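PDB 4E2H: chain length determinant protein from Shigella flexneri, which probably sets the modal length of the O-antigen polysaccharide chains of lipopolysaccharide, acting as an inner-membrane regulator through its periplasmic domain. Local coordinates for residues L150-R153 with Q154-A158; N208-Q211 with T212-N215. All blocks are in the same frame, centred on the assembly; numbering follows the deposited sequence.

Overall arrangement
Both contacts are short runs of helix in the elongated periplasmic domain of WzzB. Contact 1 lies on the long helix 97-164, toward its C-terminal end and about 41 Å from the centre of the chain; contact 2 lies on the short helix 207-219, about 14 Å from that centre. They do not touch: their centres are 29 Å apart and their nearest atoms about 16 Å. The long helix nevertheless connects them, because helix 207-219 packs on an earlier part of it, around Leu137, Gln140 and Glu141. Each contact also meets neighbouring copies of the protein, contact 1 both the second and third subunits, contact 2 the third.

Contact 1. Residues L150-R153 with Q154-A158; sequences LRIR and QIQEA
Arg151 and Gln154, one turn apart on the same helix, meet through their polar ends: NH1 of Arg151 donates to OE1 of Gln154 over 2.8 Å. The bond is fairly straight at the hydrogen (163°), and the oxygen lies at the guanidinium edge, in its plane. The guanidinium and amide planes are nevertheless turned 49° against each other. Arg151 reaches this position because its chain bends at chi2 (42°), which also brings its CD to 3.2 Å from the same OE1. A second hydrogen bond, from NH2 of Arg151 to the backbone oxygen of Val178, further limits rotation of the guanidinium.

The tightly packed part continues on the apolar side, where the CD1 atoms of Ile152 and Ile155 touch at 3.8 Å. CD1 of Ile155 also lies 3.4 Å from the backbone O of Arg151, the oxygen that accepts the helical bond from Ile155 N. The exposed side is looser: OE1 of Gln156 approaches CG2 of Ile152 at 4.0 Å, while Arg153 folds its guanidinium back along the helix, one face toward CA of Leu150, which sits off toward the rim. Beneath both sides runs regular i to i+4 bonding, including Gln156 N to Ile152 O at 2.8 Å.

Ile155 packs on Met194 and Ile195 of helix 187-195, and Ala158 on Leu191 of that helix. Across the subunit boundary, Leu150 and Gln154 meet Leu203 and Val204 of the second subunit, OE2 of Glu157 is hydrogen-bonded to OG1 of Thr200 of that subunit, and Arg151 packs on Ser188 of the third, placing this end of helix 97-164 between neighbouring protomers.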
ATOM      1  N   LEU C 150      14.479 -26.235 -16.294  1.00 26.68           N
ATOM      2  CA  LEU C 150      13.828 -27.541 -16.177  1.00 29.46           C
ATOM      3  C   LEU C 150      13.222 -27.998 -17.511  1.00 26.33           C
ATOM      4  O   LEU C 150      13.383 -29.141 -17.894  1.00 23.98           O
ATOM      5  CB  LEU C 150      12.735 -27.539 -15.104  1.00 27.92           C
ATOM      6  CG  LEU C 150      11.742 -28.702 -15.246  1.00 25.92           C
ATOM      7  CD1 LEU C 150      12.331 -29.974 -14.682  1.00 29.11           C
ATOM      8  CD2 LEU C 150      10.417 -28.377 -14.535  1.00 29.88           C
ATOM      9  N   ARG C 151      12.537 -27.110 -18.222  1.00 27.47           N
ATOM     10  CA  ARG C 151      11.945 -27.503 -19.488  1.00 25.66           C
ATOM     11  C   ARG C 151      13.074 -27.896 -20.439  1.00 30.45           C
ATOM     12  O   ARG C 151      12.946 -28.896 -21.158  1.00 24.87           O
ATOM     13  CB  ARG C 151      11.050 -26.417 -20.069  1.00 23.70           C
ATOM     14  CG  ARG C 151      10.265 -26.831 -21.314  1.00 23.33           C
ATOM     15  CD  ARG C 151       9.674 -28.260 -21.187  1.00 27.56           C
ATOM     16  NE  ARG C 151       8.552 -28.437 -22.121  1.00 32.23           N
ATOM     17  CZ  ARG C 151       7.593 -29.361 -22.013  1.00 29.68           C
ATOM     18  NH1 ARG C 151       7.604 -30.225 -21.013  1.00 31.20           N
ATOM     19  NH2 ARG C 151       6.620 -29.420 -22.918  1.00 33.56           N
ATOM     20  N   ILE C 152      14.205 -27.177 -20.399  1.00 37.64           N
ATOM     21  CA  ILE C 152      15.379 -27.584 -21.214  1.00 39.56           C
ATOM     22  C   ILE C 152      15.990 -28.949 -20.830  1.00 40.03           C
ATOM     23  O   ILE C 152      16.446 -29.694 -21.699  1.00 38.86           O
ATOM     24  CB  ILE C 152      16.517 -26.522 -21.277  1.00 39.09           C
ATOM     25  CG1 ILE C 152      16.254 -25.489 -22.372  1.00 43.67           C
ATOM     26  CG2 ILE C 152      17.839 -27.166 -21.622  1.00 40.21           C
ATOM     27  CD1 ILE C 152      14.972 -25.688 -23.153  1.00 47.66           C
ATOM     28  N   ARG C 153      16.028 -29.290 -19.547  1.00 36.92           N
ATOM     29  CA  ARG C 153      16.561 -30.603 -19.197  1.00 35.99           C
ATOM     30  C   ARG C 153      15.599 -31.649 -19.733  1.00 38.29           C
ATOM     31  O   ARG C 153      16.023 -32.685 -20.230  1.00 39.64           O
ATOM     32  CB  ARG C 153      16.832 -30.766 -17.696  1.00 33.69           C
ATOM     33  CG  ARG C 153      17.946 -29.841 -17.203  1.00 38.27           C
ATOM     34  CD  ARG C 153      18.283 -30.016 -15.714  1.00 42.04           C
ATOM     35  NE  ARG C 153      17.111 -29.974 -14.837  1.00 43.85           N
ATOM     36  CZ  ARG C 153      16.580 -28.852 -14.334  1.00 44.52           C
ATOM     37  NH1 ARG C 153      17.127 -27.670 -14.608  1.00 38.55           N
ATOM     38  NH2 ARG C 153      15.504 -28.911 -13.543  1.00 40.19           N
ATOM     39  N   GLN C 154      14.305 -31.355 -19.688  1.00 33.35           N
ATOM     40  CA  GLN C 154      13.313 -32.284 -20.227  1.00 34.20           C
ATOM     41  C   GLN C 154      13.566 -32.513 -21.706  1.00 34.87           C
ATOM     42  O   GLN C 154      13.544 -33.639 -22.185  1.00 37.98           O
ATOM     43  CB  GLN C 154      11.891 -31.757 -19.995  1.00 30.42           C
ATOM     44  CG  GLN C 154      11.485 -31.828 -18.536  1.00 33.55           C
ATOM     45  CD  GLN C 154      10.033 -31.489 -18.303  1.00 32.73           C
ATOM     46  OE1 GLN C 154       9.457 -30.614 -18.982  1.00 30.44           O
ATOM     47  NE2 GLN C 154       9.414 -32.193 -17.349  1.00 25.45           N
ATOM     48  N   ILE C 155      13.806 -31.430 -22.426  1.00 36.52           N
ATOM     49  CA  ILE C 155      14.138 -31.518 -23.835  1.00 36.86           C
ATOM     50  C   ILE C 155      15.447 -32.287 -24.066  1.00 38.58           C
ATOM     51  O   ILE C 155      15.462 -33.210 -24.875  1.00 40.14           O
ATOM     52  CB  ILE C 155      14.158 -30.119 -24.507  1.00 35.37           C
ATOM     53  CG1 ILE C 155      12.724 -29.668 -24.795  1.00 35.76           C
ATOM     54  CG2 ILE C 155      14.981 -30.147 -25.784  1.00 34.77           C
ATOM     55  CD1 ILE C 155      12.452 -28.197 -24.496  1.00 36.13           C
ATOM     56  N   GLN C 156      16.530 -31.939 -23.363  1.00 40.40           N
ATOM     57  CA  GLN C 156      17.796 -32.691 -23.496  1.00 43.45           C
ATOM     58  C   GLN C 156      17.565 -34.187 -23.331  1.00 41.56           C
ATOM     59  O   GLN C 156      18.205 -35.004 -23.988  1.00 41.83           O
ATOM     60  CB  GLN C 156      18.849 -32.235 -22.475  1.00 43.28           C
ATOM     61  CG  GLN C 156      19.932 -31.321 -23.061  1.00 52.89           C
ATOM     62  CD  GLN C 156      20.436 -30.268 -22.062  1.00 53.66           C
ATOM     63  OE1 GLN C 156      20.128 -30.329 -20.867  1.00 53.41           O
ATOM     64  NE2 GLN C 156      21.207 -29.296 -22.557  1.00 52.60           N
ATOM     65  N   GLU C 157      16.631 -34.521 -22.452  1.00 42.55           N
ATOM     66  CA  GLU C 157      16.388 -35.888 -22.053  1.00 43.63           C
ATOM     67  C   GLU C 157      15.657 -36.628 -23.160  1.00 46.78           C
ATOM     68  O   GLU C 157      16.022 -37.754 -23.537  1.00 47.49           O
ATOM     69  CB  GLU C 157      15.569 -35.894 -20.770  1.00 40.33           C
ATOM     70  CG  GLU C 157      15.374 -37.230 -20.134  1.00 47.99           C
ATOM     71  CD  GLU C 157      16.603 -37.694 -19.339  1.00 55.53           C
ATOM     72  OE1 GLU C 157      17.636 -36.959 -19.332  1.00 54.19           O
ATOM     73  OE2 GLU C 157      16.528 -38.797 -18.717  1.00 49.24           O
ATOM     74  N   ALA C 158      14.627 -35.986 -23.697  1.00 36.05           N
ATOM     75  CA  ALA C 158      13.818 -36.628 -24.728  1.00 38.99           C
ATOM     76  C   ALA C 158      14.580 -36.772 -26.057  1.00 40.42           C
ATOM     77  O   ALA C 158      14.142 -37.482 -26.966  1.00 37.35           O
ATOM     78  CB  ALA C 158      12.520 -35.873 -24.938  1.00 37.51           C
TER

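Contact 2. Residues N208-Q211 with T212-N215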
ATOM      1  N   ASN C 208       1.331 -10.082 -13.382  1.00 52.11           N
ATOM      2  CA  ASN C 208       1.835  -9.308 -12.263  1.00 50.50           C
ATOM      3  C   ASN C 208       3.274  -8.866 -12.459  1.00 52.14           C
ATOM      4  O   ASN C 208       3.723  -7.880 -11.865  1.00 56.74           O
ATOM      5  CB  ASN C 208       1.771 -10.100 -10.965  1.00 56.99           C
ATOM      6  CG  ASN C 208       2.554  -9.423  -9.846  1.00 59.76           C
ATOM      7  OD1 ASN C 208       3.722  -9.752  -9.595  1.00 51.00           O
ATOM      8  ND2 ASN C 208       1.919  -8.443  -9.187  1.00 59.88           N
ATOM      9  N   TYR C 209       4.014  -9.617 -13.258  1.00 42.42           N
ATOM     10  CA  TYR C 209       5.393  -9.275 -13.504  1.00 39.85           C
ATOM     11  C   TYR C 209       5.467  -8.013 -14.345  1.00 41.32           C
ATOM     12  O   TYR C 209       6.290  -7.137 -14.073  1.00 40.02           O
ATOM     13  CB  TYR C 209       6.115 -10.402 -14.212  1.00 38.85           C
ATOM     14  CG  TYR C 209       7.507 -10.017 -14.612  1.00 32.66           C
ATOM     15  CD1 TYR C 209       8.526  -9.943 -13.672  1.00 34.20           C
ATOM     16  CD2 TYR C 209       7.805  -9.711 -15.923  1.00 33.53           C
ATOM     17  CE1 TYR C 209       9.820  -9.581 -14.043  1.00 35.58           C
ATOM     18  CE2 TYR C 209       9.091  -9.354 -16.306  1.00 35.95           C
ATOM     19  CZ  TYR C 209      10.095  -9.288 -15.367  1.00 33.98           C
ATOM     20  OH  TYR C 209      11.376  -8.930 -15.759  1.00 35.04           O
ATOM     21  N   TYR C 210       4.623  -7.913 -15.371  1.00 45.98           N
ATOM     22  CA  TYR C 210       4.645  -6.707 -16.196  1.00 48.69           C
ATOM     23  C   TYR C 210       4.148  -5.476 -15.430  1.00 48.67           C
ATOM     24  O   TYR C 210       4.702  -4.391 -15.599  1.00 46.72           O
ATOM     25  CB  TYR C 210       3.887  -6.905 -17.514  1.00 47.97           C
ATOM     26  CG  TYR C 210       4.372  -8.119 -18.251  1.00 46.25           C
ATOM     27  CD1 TYR C 210       5.691  -8.207 -18.673  1.00 49.35           C
ATOM     28  CD2 TYR C 210       3.521  -9.193 -18.511  1.00 48.39           C
ATOM     29  CE1 TYR C 210       6.167  -9.346 -19.329  1.00 46.27           C
ATOM     30  CE2 TYR C 210       3.977 -10.334 -19.180  1.00 45.67           C
ATOM     31  CZ  TYR C 210       5.307 -10.403 -19.580  1.00 47.02           C
ATOM     32  OH  TYR C 210       5.788 -11.517 -20.237  1.00 47.99           O
ATOM     33  N   GLN C 211       3.123  -5.640 -14.590  1.00 55.64           N
ATOM     34  CA  GLN C 211       2.600  -4.513 -13.800  1.00 60.36           C
ATOM     35  C   GLN C 211       3.677  -4.000 -12.874  1.00 59.33           C
ATOM     36  O   GLN C 211       3.948  -2.798 -12.792  1.00 57.77           O
ATOM     37  CB  GLN C 211       1.412  -4.931 -12.934  1.00 57.87           C
ATOM     38  CG  GLN C 211       0.192  -5.399 -13.689  1.00 66.92           C
ATOM     39  CD  GLN C 211      -0.894  -5.882 -12.750  1.00 73.55           C
ATOM     40  OE1 GLN C 211      -0.876  -5.562 -11.557  1.00 70.46           O
ATOM     41  NE2 GLN C 211      -1.838  -6.673 -13.274  1.00 72.74           N
ATOM     42  N   THR C 212       4.268  -4.941 -12.150  1.00 39.57           N
ATOM     43  CA  THR C 212       5.338  -4.646 -11.232  1.00 37.66           C
ATOM     44  C   THR C 212       6.452  -3.893 -11.961  1.00 39.33           C
ATOM     45  O   THR C 212       6.964  -2.887 -11.462  1.00 42.77           O
ATOM     46  CB  THR C 212       5.868  -5.952 -10.614  1.00 37.11           C
ATOM     47  OG1 THR C 212       5.022  -6.342  -9.517  1.00 36.30           O
ATOM     48  CG2 THR C 212       7.288  -5.763 -10.151  1.00 29.85           C
ATOM     49  N   ARG C 213       6.797  -4.349 -13.163  1.00 43.74           N
ATOM     50  CA  ARG C 213       7.934  -3.779 -13.889  1.00 45.35           C
ATOM     51  C   ARG C 213       7.696  -2.336 -14.301  1.00 47.30           C
ATOM     52  O   ARG C 213       8.615  -1.510 -14.288  1.00 46.46           O
ATOM     53  CB  ARG C 213       8.274  -4.617 -15.130  1.00 46.66           C
ATOM     54  CG  ARG C 213       9.435  -4.043 -15.919  1.00 45.87           C
ATOM     55  CD  ARG C 213      10.241  -5.123 -16.636  1.00 52.75           C
ATOM     56  NE  ARG C 213      10.269  -4.858 -18.071  1.00 59.37           N
ATOM     57  CZ  ARG C 213       9.521  -5.498 -18.966  1.00 59.93           C
ATOM     58  NH1 ARG C 213       8.706  -6.475 -18.577  1.00 54.70           N
ATOM     59  NH2 ARG C 213       9.603  -5.177 -20.252  1.00 63.68           N
ATOM     60  N   GLN C 214       6.460  -2.055 -14.701  1.00 55.36           N
ATOM     61  CA  GLN C 214       6.054  -0.708 -15.064  1.00 59.47           C
ATOM     62  C   GLN C 214       6.014   0.135 -13.803  1.00 60.74           C
ATOM     63  O   GLN C 214       6.375   1.310 -13.820  1.00 62.20           O
ATOM     64  CB  GLN C 214       4.689  -0.731 -15.757  1.00 57.28           C
ATOM     65  CG  GLN C 214       4.133   0.638 -16.105  1.00 60.44           C
ATOM     66  CD  GLN C 214       5.048   1.441 -17.014  1.00 66.71           C
ATOM     67  OE1 GLN C 214       5.758   2.344 -16.562  1.00 68.34           O
ATOM     68  NE2 GLN C 214       5.028   1.124 -18.305  1.00 65.46           N
ATOM     69  N   ASN C 215       5.599  -0.482 -12.700  1.00 46.84           N
ATOM     70  CA  ASN C 215       5.492   0.233 -11.438  1.00 46.30           C
ATOM     71  C   ASN C 215       6.837   0.756 -10.985  1.00 46.07           C
ATOM     72  O   ASN C 215       6.926   1.816 -10.369  1.00 46.94           O
ATOM     73  CB  ASN C 215       4.886  -0.650 -10.362  1.00 45.97           C
ATOM     74  CG  ASN C 215       4.309   0.151  -9.216  1.00 53.17           C
ATOM     75  OD1 ASN C 215       4.584   1.352  -9.075  1.00 49.18           O
ATOM     76  ND2 ASN C 215       3.497  -0.509  -8.384  1.00 51.88           N
TER
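Two turns of helix 207-219, a short helix packed against the long helix 97-164, bring Tyr209 and Tyr210 up to Arg213. The arginine sends NH1 toward both rings. It comes 3.5 Å from CD1 of Tyr210, at the ring edge and near its plane, with ring and guanidinium turned 70° to each other. Toward Tyr209 the same NH1 stands 3.7 Å from CE2 in an oblique approach, the two planes only 34° apart. Arg213 leaves the backbone with CG anti to N and then bends at chi3 (122°), which carries its end back over the preceding turn. CD only passes near the Tyr209 hydroxyl, 4.1 Å from OH.

The polar ends of Tyr209 and Arg213 have stronger partners elsewhere. Tyr209 OH is hydrogen-bonded to Glu141 on helix 97-164, and NH2 of Arg213 forms a salt bridge with Glu146 of the third subunit. Both tyrosines thus border NH1 of an arginine committed to an intersubunit charge pair, and their contact with NH1 probably helps to limit its movement.

On another side, Thr212 turns its hydroxyl back to the preceding turn. O of Asn208 accepts the backbone N of Thr212 at 3.0 Å, from above the carbonyl plane, and also a weak bond from Thr212 OG1 at 3.1 Å. Further along, Asn215 N continues the helical pattern to Gln211 O at 2.8 Å. Thr212 also packs on Leu137 of the long helix, and Tyr209 stacks on Phe205. A threonine hydroxyl turned back to the carbonyl four residues earlier, here only weakly bonded, beside the regular amide bond, is a familiar feature of alpha-helices.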